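Local coordinates for protein esterase YbfF (Escherichia coli, PDB 3BF7) that probably hydrolyses esters and thioesters as an alpha/beta hydrolase, with a helical cap that shapes its substrate-binding crevice, at residues 23-28 / 176-181; 48-53 / 60-65. The protein carries 1 engineered substitution. One frame throughout, in Å; residues are numbered along the deposited sequence.

Contact 1: 23-28 / 176-181; sequences HGLFGS and PVLWDQ
Leu25 and Phe26, side by side at the apex of a tight turn, meet Leu178 of helix 175-180, and the apolar packing between the two segments rests on these three side chains. Leu178 points its forked end at the turn. Its CD1 sits between the two neighbours, 3.8 Å from CE1 of Phe26, whose ring it approaches obliquely, and 4.0 Å from CD1 of Leu25; CD2 adds a second touch on that same leucine methyl. Both turn side chains run antiparallel alongside Leu178. Leu25 can reach this far because its CG stands trans to the backbone N (chi1 -176°), which carries the branch out from the loop. Within the turn, Leu25 CG rests over the rim of one face of the Phe26 ring, 3.6 Å above its plane, so the two present a joined apolar surface to Leu178.

Polar bonds shape the loop from inside. A type II turn runs from Gly24 to Gly27, closed by Gly27 N to Gly24 O at 2.9 Å. The same oxygen accepts His23 ND1 at 2.8 Å and lies in the plane of the imidazole; the two donors arrive from opposite faces of the carbonyl plane. Two bonds thus grip Gly24 O, while the rotation of the His23 ring is set by its own nitrogens, ND1 on Gly24 O and NE2 with Val50 N. Glycine suits position 27 because a beta carbon there would come too close to Gly24 O.

Further aromatic packing surrounds Phe26, whose ring meets Phe128 and Phe173 edge-to-face, and Ile185 touches both leucines. The His-Gly turn after strand 19-22 is the familiar HG loop of alpha/beta hydrolases, which in relatives contributes to the oxyanion hole; here it lies against a helix consistent with the helical cap, near the probable Ser89-His234-Asp113 triad.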
loop_
_atom_site.group_PDB
_atom_site.type_symbol
_atom_site.label_atom_id
_atom_site.label_comp_id
_atom_site.label_asym_id
_atom_site.label_seq_id
_atom_site.Cartn_x
_atom_site.Cartn_y
_atom_site.Cartn_z
ATOM N N HIS A 23 -2.397 2.100 -0.288
ATOM C CA HIS A 23 -1.475 1.846 -1.396
ATOM C C HIS A 23 0.008 1.870 -1.013
ATOM O O HIS A 23 0.370 2.205 0.117
ATOM C CB HIS A 23 -1.725 2.880 -2.495
ATOM C CG HIS A 23 -1.332 4.270 -2.103
ATOM N ND1 HIS A 23 -0.022 4.695 -2.094
ATOM C CD2 HIS A 23 -2.067 5.311 -1.642
ATOM C CE1 HIS A 23 0.033 5.936 -1.642
ATOM N NE2 HIS A 23 -1.195 6.333 -1.361
ATOM N N GLY A 24 0.857 1.542 -1.986
ATOM C CA GLY A 24 2.295 1.502 -1.773
ATOM C C GLY A 24 3.057 2.701 -2.308
ATOM O O GLY A 24 2.463 3.671 -2.786
ATOM N N LEU A 25 4.383 2.631 -2.228
ATOM C CA LEU A 25 5.242 3.719 -2.679
ATOM C C LEU A 25 4.958 4.143 -4.118
ATOM O O LEU A 25 4.828 3.307 -5.018
ATOM C CB LEU A 25 6.715 3.320 -2.535
ATOM C CG LEU A 25 7.746 4.403 -2.875
ATOM C CD1 LEU A 25 7.614 5.593 -1.927
ATOM C CD2 LEU A 25 9.140 3.807 -2.789
ATOM N N PHE A 26 4.869 5.459 -4.310
ATOM C CA PHE A 26 4.591 6.093 -5.599
ATOM C C PHE A 26 3.160 5.859 -6.075
ATOM O O PHE A 26 2.808 6.225 -7.194
ATOM C CB PHE A 26 5.580 5.631 -6.683
ATOM C CG PHE A 26 7.007 6.048 -6.432
ATOM C CD1 PHE A 26 7.341 7.390 -6.247
ATOM C CD2 PHE A 26 8.021 5.097 -6.397
ATOM C CE1 PHE A 26 8.667 7.772 -6.031
ATOM C CE2 PHE A 26 9.346 5.472 -6.182
ATOM C CZ PHE A 26 9.668 6.809 -6.000
ATOM N N GLY A 27 2.335 5.265 -5.218
ATOM C CA GLY A 27 0.950 5.023 -5.581
ATOM C C GLY A 27 0.022 6.135 -5.122
ATOM O O GLY A 27 0.465 7.207 -4.696
ATOM N N SER A 28 -1.277 5.866 -5.218
ATOM C CA SER A 28 -2.320 6.810 -4.828
ATOM C C SER A 28 -3.558 5.991 -4.480
ATOM O O SER A 28 -3.591 4.780 -4.721
ATOM C CB SER A 28 -2.632 7.767 -5.974
ATOM O OG SER A 28 -3.144 7.052 -7.083
ATOM N N PRO A 176 11.206 14.837 -3.550
ATOM C CA PRO A 176 12.357 15.085 -2.673
ATOM C C PRO A 176 12.278 14.372 -1.325
ATOM O O PRO A 176 13.284 13.889 -0.810
ATOM C CB PRO A 176 12.352 16.604 -2.518
ATOM C CG PRO A 176 11.774 17.071 -3.816
ATOM C CD PRO A 176 10.631 16.107 -4.028
ATOM N N VAL A 177 11.081 14.313 -0.750
ATOM C CA VAL A 177 10.901 13.661 0.538
ATOM C C VAL A 177 10.979 12.142 0.417
ATOM O O VAL A 177 11.575 11.482 1.268
ATOM C CB VAL A 177 9.565 14.080 1.190
ATOM C CG1 VAL A 177 9.299 13.245 2.433
ATOM C CG2 VAL A 177 9.625 15.557 1.566
ATOM N N LEU A 178 10.388 11.582 -0.635
ATOM C CA LEU A 178 10.446 10.136 -0.812
ATOM C C LEU A 178 11.894 9.698 -1.025
ATOM O O LEU A 178 12.284 8.599 -0.629
ATOM C CB LEU A 178 9.562 9.699 -1.984
ATOM C CG LEU A 178 8.069 9.983 -1.764
ATOM C CD1 LEU A 178 7.271 9.458 -2.948
ATOM C CD2 LEU A 178 7.593 9.334 -0.468
ATOM N N TRP A 179 12.695 10.561 -1.642
ATOM C CA TRP A 179 14.105 10.253 -1.855
ATOM C C TRP A 179 14.853 10.355 -0.530
ATOM O O TRP A 179 15.554 9.430 -0.121
ATOM C CB TRP A 179 14.725 11.224 -2.864
ATOM C CG TRP A 179 16.214 11.059 -3.009
ATOM C CD1 TRP A 179 17.190 11.735 -2.330
ATOM C CD2 TRP A 179 16.890 10.135 -3.868
ATOM N NE1 TRP A 179 18.432 11.288 -2.713
ATOM C CE2 TRP A 179 18.277 10.305 -3.657
ATOM C CE3 TRP A 179 16.459 9.178 -4.794
ATOM C CZ2 TRP A 179 19.236 9.554 -4.341
ATOM C CZ3 TRP A 179 17.412 8.431 -5.473
ATOM C CH2 TRP A 179 18.786 8.624 -5.242
ATOM N N ASP A 180 14.688 11.483 0.147
ATOM C CA ASP A 180 15.364 11.712 1.414
ATOM C C ASP A 180 15.040 10.661 2.472
ATOM O O ASP A 180 15.916 10.222 3.217
ATOM C CB ASP A 180 14.994 13.092 1.953
ATOM C CG ASP A 180 15.698 13.411 3.248
ATOM O OD1 ASP A 180 16.926 13.632 3.215
ATOM O OD2 ASP A 180 15.029 13.427 4.299
ATOM N N GLN A 181 13.778 10.250 2.526
ATOM C CA GLN A 181 13.325 9.284 3.517
ATOM C C GLN A 181 13.312 7.842 3.024
ATOM O O GLN A 181 12.869 6.945 3.740
ATOM C CB GLN A 181 11.922 9.677 3.986
ATOM C CG GLN A 181 11.856 11.071 4.583
ATOM C CD GLN A 181 12.425 11.117 5.978
ATOM O OE1 GLN A 181 11.789 10.665 6.927
ATOM N NE2 GLN A 181 13.637 11.650 6.113
#

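Contact 2: 48-53 / 60-65. Engineered in segment 48-53: Val50 (natural residue Met).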
loop_
_atom_site.group_PDB
_atom_site.type_symbol
_atom_site.label_atom_id
_atom_site.label_comp_id
_atom_site.label_asym_id
_atom_site.label_seq_id
_atom_site.Cartn_x
_atom_site.Cartn_y
_atom_site.Cartn_z
ATOM N N VAL A 48 -7.362 5.588 1.007
ATOM C CA VAL A 48 -6.563 6.733 1.420
ATOM C C VAL A 48 -5.352 7.013 0.550
ATOM O O VAL A 48 -4.826 6.126 -0.128
ATOM C CB VAL A 48 -6.014 6.555 2.869
ATOM C CG1 VAL A 48 -7.115 6.095 3.796
ATOM C CG2 VAL A 48 -4.846 5.563 2.884
ATOM N N ASP A 49 -4.933 8.274 0.567
ATOM C CA ASP A 49 -3.699 8.672 -0.092
ATOM C C ASP A 49 -2.739 8.736 1.099
ATOM O O ASP A 49 -3.009 9.424 2.088
ATOM C CB ASP A 49 -3.779 10.074 -0.707
ATOM C CG ASP A 49 -4.254 10.071 -2.151
ATOM O OD1 ASP A 49 -4.010 9.082 -2.879
ATOM O OD2 ASP A 49 -4.853 11.092 -2.562
ATOM N N VAL A 50 -1.643 7.994 1.029
ATOM C CA VAL A 50 -0.655 8.030 2.098
ATOM C C VAL A 50 -0.018 9.426 2.084
ATOM O O VAL A 50 -0.027 10.102 1.053
ATOM C CB VAL A 50 0.425 6.947 1.860
ATOM C CG1 VAL A 50 1.566 7.087 2.864
ATOM C CG2 VAL A 50 -0.213 5.566 1.965
ATOM N N ARG A 51 0.510 9.873 3.220
ATOM C CA ARG A 51 1.152 11.180 3.254
ATOM C C ARG A 51 2.196 11.230 2.142
ATOM O O ARG A 51 2.811 10.216 1.799
ATOM C CB ARG A 51 1.817 11.442 4.615
ATOM C CG ARG A 51 2.901 10.448 5.011
ATOM C CD ARG A 51 3.741 10.978 6.172
ATOM N NE ARG A 51 2.923 11.285 7.339
ATOM C CZ ARG A 51 3.314 12.050 8.354
ATOM N NH1 ARG A 51 4.525 12.596 8.361
ATOM N NH2 ARG A 51 2.485 12.281 9.364
ATOM N N ASN A 52 2.366 12.415 1.563
ATOM C CA ASN A 52 3.324 12.637 0.490
ATOM C C ASN A 52 2.974 11.950 -0.825
ATOM O O ASN A 52 3.814 11.859 -1.725
ATOM C CB ASN A 52 4.730 12.236 0.946
ATOM C CG ASN A 52 5.254 13.135 2.048
ATOM O OD1 ASN A 52 5.720 12.661 3.089
ATOM N ND2 ASN A 52 5.179 14.442 1.828
ATOM N N HIS A 53 1.735 11.476 -0.931
ATOM C CA HIS A 53 1.237 10.833 -2.148
ATOM C C HIS A 53 -0.127 11.418 -2.509
ATOM O O HIS A 53 -0.819 11.981 -1.655
ATOM C CB HIS A 53 1.084 9.316 -1.961
ATOM C CG HIS A 53 2.377 8.603 -1.715
ATOM N ND1 HIS A 53 2.999 7.812 -2.659
ATOM C CD2 HIS A 53 3.180 8.590 -0.628
ATOM C CE1 HIS A 53 4.130 7.341 -2.161
ATOM N NE2 HIS A 53 4.261 7.798 -0.930
ATOM N N PRO A 60 7.881 16.409 5.718
ATOM C CA PRO A 60 9.239 15.888 5.537
ATOM C C PRO A 60 9.520 14.567 6.235
ATOM O O PRO A 60 10.484 13.873 5.893
ATOM C CB PRO A 60 10.131 17.012 6.067
ATOM C CG PRO A 60 9.320 18.226 5.847
ATOM C CD PRO A 60 7.923 17.777 6.237
ATOM N N VAL A 61 8.705 14.231 7.231
ATOM C CA VAL A 61 8.875 12.982 7.969
ATOM C C VAL A 61 8.133 11.836 7.294
ATOM O O VAL A 61 6.943 11.942 6.967
ATOM C CB VAL A 61 8.350 13.117 9.417
ATOM C CG1 VAL A 61 8.429 11.769 10.133
ATOM C CG2 VAL A 61 9.175 14.154 10.166
ATOM N N MET A 62 8.846 10.738 7.081
ATOM C CA MET A 62 8.262 9.571 6.448
ATOM C C MET A 62 8.765 8.293 7.124
ATOM O O MET A 62 9.793 7.741 6.735
ATOM C CB MET A 62 8.628 9.570 4.960
ATOM C CG MET A 62 7.748 8.695 4.099
ATOM S SD MET A 62 6.059 9.311 3.988
ATOM C CE MET A 62 5.409 8.176 2.751
ATOM N N ASN A 63 8.055 7.850 8.159
ATOM C CA ASN A 63 8.397 6.621 8.869
ATOM C C ASN A 63 7.088 5.905 9.179
ATOM O O ASN A 63 6.010 6.496 9.075
ATOM C CB ASN A 63 9.214 6.902 10.143
ATOM C CG ASN A 63 8.478 7.760 11.149
ATOM O OD1 ASN A 63 7.462 7.357 11.713
ATOM N ND2 ASN A 63 9.002 8.954 11.392
ATOM N N TYR A 64 7.165 4.636 9.555
ATOM C CA TYR A 64 5.943 3.895 9.786
ATOM C C TYR A 64 5.100 4.285 10.994
ATOM O O TYR A 64 3.874 4.226 10.923
ATOM C CB TYR A 64 6.248 2.399 9.691
ATOM C CG TYR A 64 6.555 2.054 8.247
ATOM C CD1 TYR A 64 5.578 2.214 7.261
ATOM C CD2 TYR A 64 7.841 1.690 7.841
ATOM C CE1 TYR A 64 5.867 2.033 5.917
ATOM C CE2 TYR A 64 8.142 1.507 6.492
ATOM C CZ TYR A 64 7.148 1.682 5.537
ATOM O OH TYR A 64 7.424 1.518 4.199
ATOM N N PRO A 65 5.724 4.684 12.114
ATOM C CA PRO A 65 4.848 5.068 13.226
ATOM C C PRO A 65 4.010 6.280 12.793
ATOM O O PRO A 65 2.838 6.397 13.140
ATOM C CB PRO A 65 5.837 5.406 14.337
ATOM C CG PRO A 65 6.924 4.404 14.100
ATOM C CD PRO A 65 7.104 4.463 12.588
#
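The loop leaving strand 45-48 of the alpha/beta hydrolase sheet turns back here onto the lead-in to helix 64-78, and Met62 is the residue on which Arg51, Asn52, His53 and Val50 converge. A type II turn from Val50 to His53 presents these side chains together. Met62 CG is trans to the backbone N and the chain then bends at chi2 (67°), which brings the thioether into the turn. Its SD lies 3.5 Å from Arg51 CG, where the two chains lie alongside each other, pointing opposite ways. The terminal CE sits 3.4 Å from the backbone O of Arg51 and at the edge of the His53 ring, 3.9 Å from NE2. It also touches CG1 of Val50, an engineered residue that is Met in the natural protein, at 4.0 Å. A long, flexible, unbranched methionine is well suited to such an irregular surface.

Arg51 continues beyond the sulfur to the backbone: NH1 donates to Val61 O over 2.9 Å with an N-H...O angle of 149°, the oxygen near the guanidinium plane but the donor above the carbonyl plane. NE forms a salt bridge with Asp70 of helix 64-78. The arginine therefore ties its own turn to both the lead-in and the helix, and the buried guanidinium probably keeps its positive charge, balanced by the aspartate.

The two contacts lie about 8 Å apart, centre to centre, on the same side of the chain's centre, and they touch. Their first segments begin at or just after the ends of the neighbouring parallel strands 19-22 and 45-48. Along the chain the order is 23-28, 48-53, 60-65 and 176-181, so contact 2 falls wholly between the two halves of contact 1. A probable hydrogen bond, His23 NE2 with Val50 N, ties the two strand-end loops together; another, Gln181 OE1 with Met62 N, ties the residue after helix 175-180 to 60-65. The helix itself meets both contacts through Leu178, which also touches His53 and Met62, consistent with a substrate crevice formed where core and helical cap come together at the C-terminal ends of these strands.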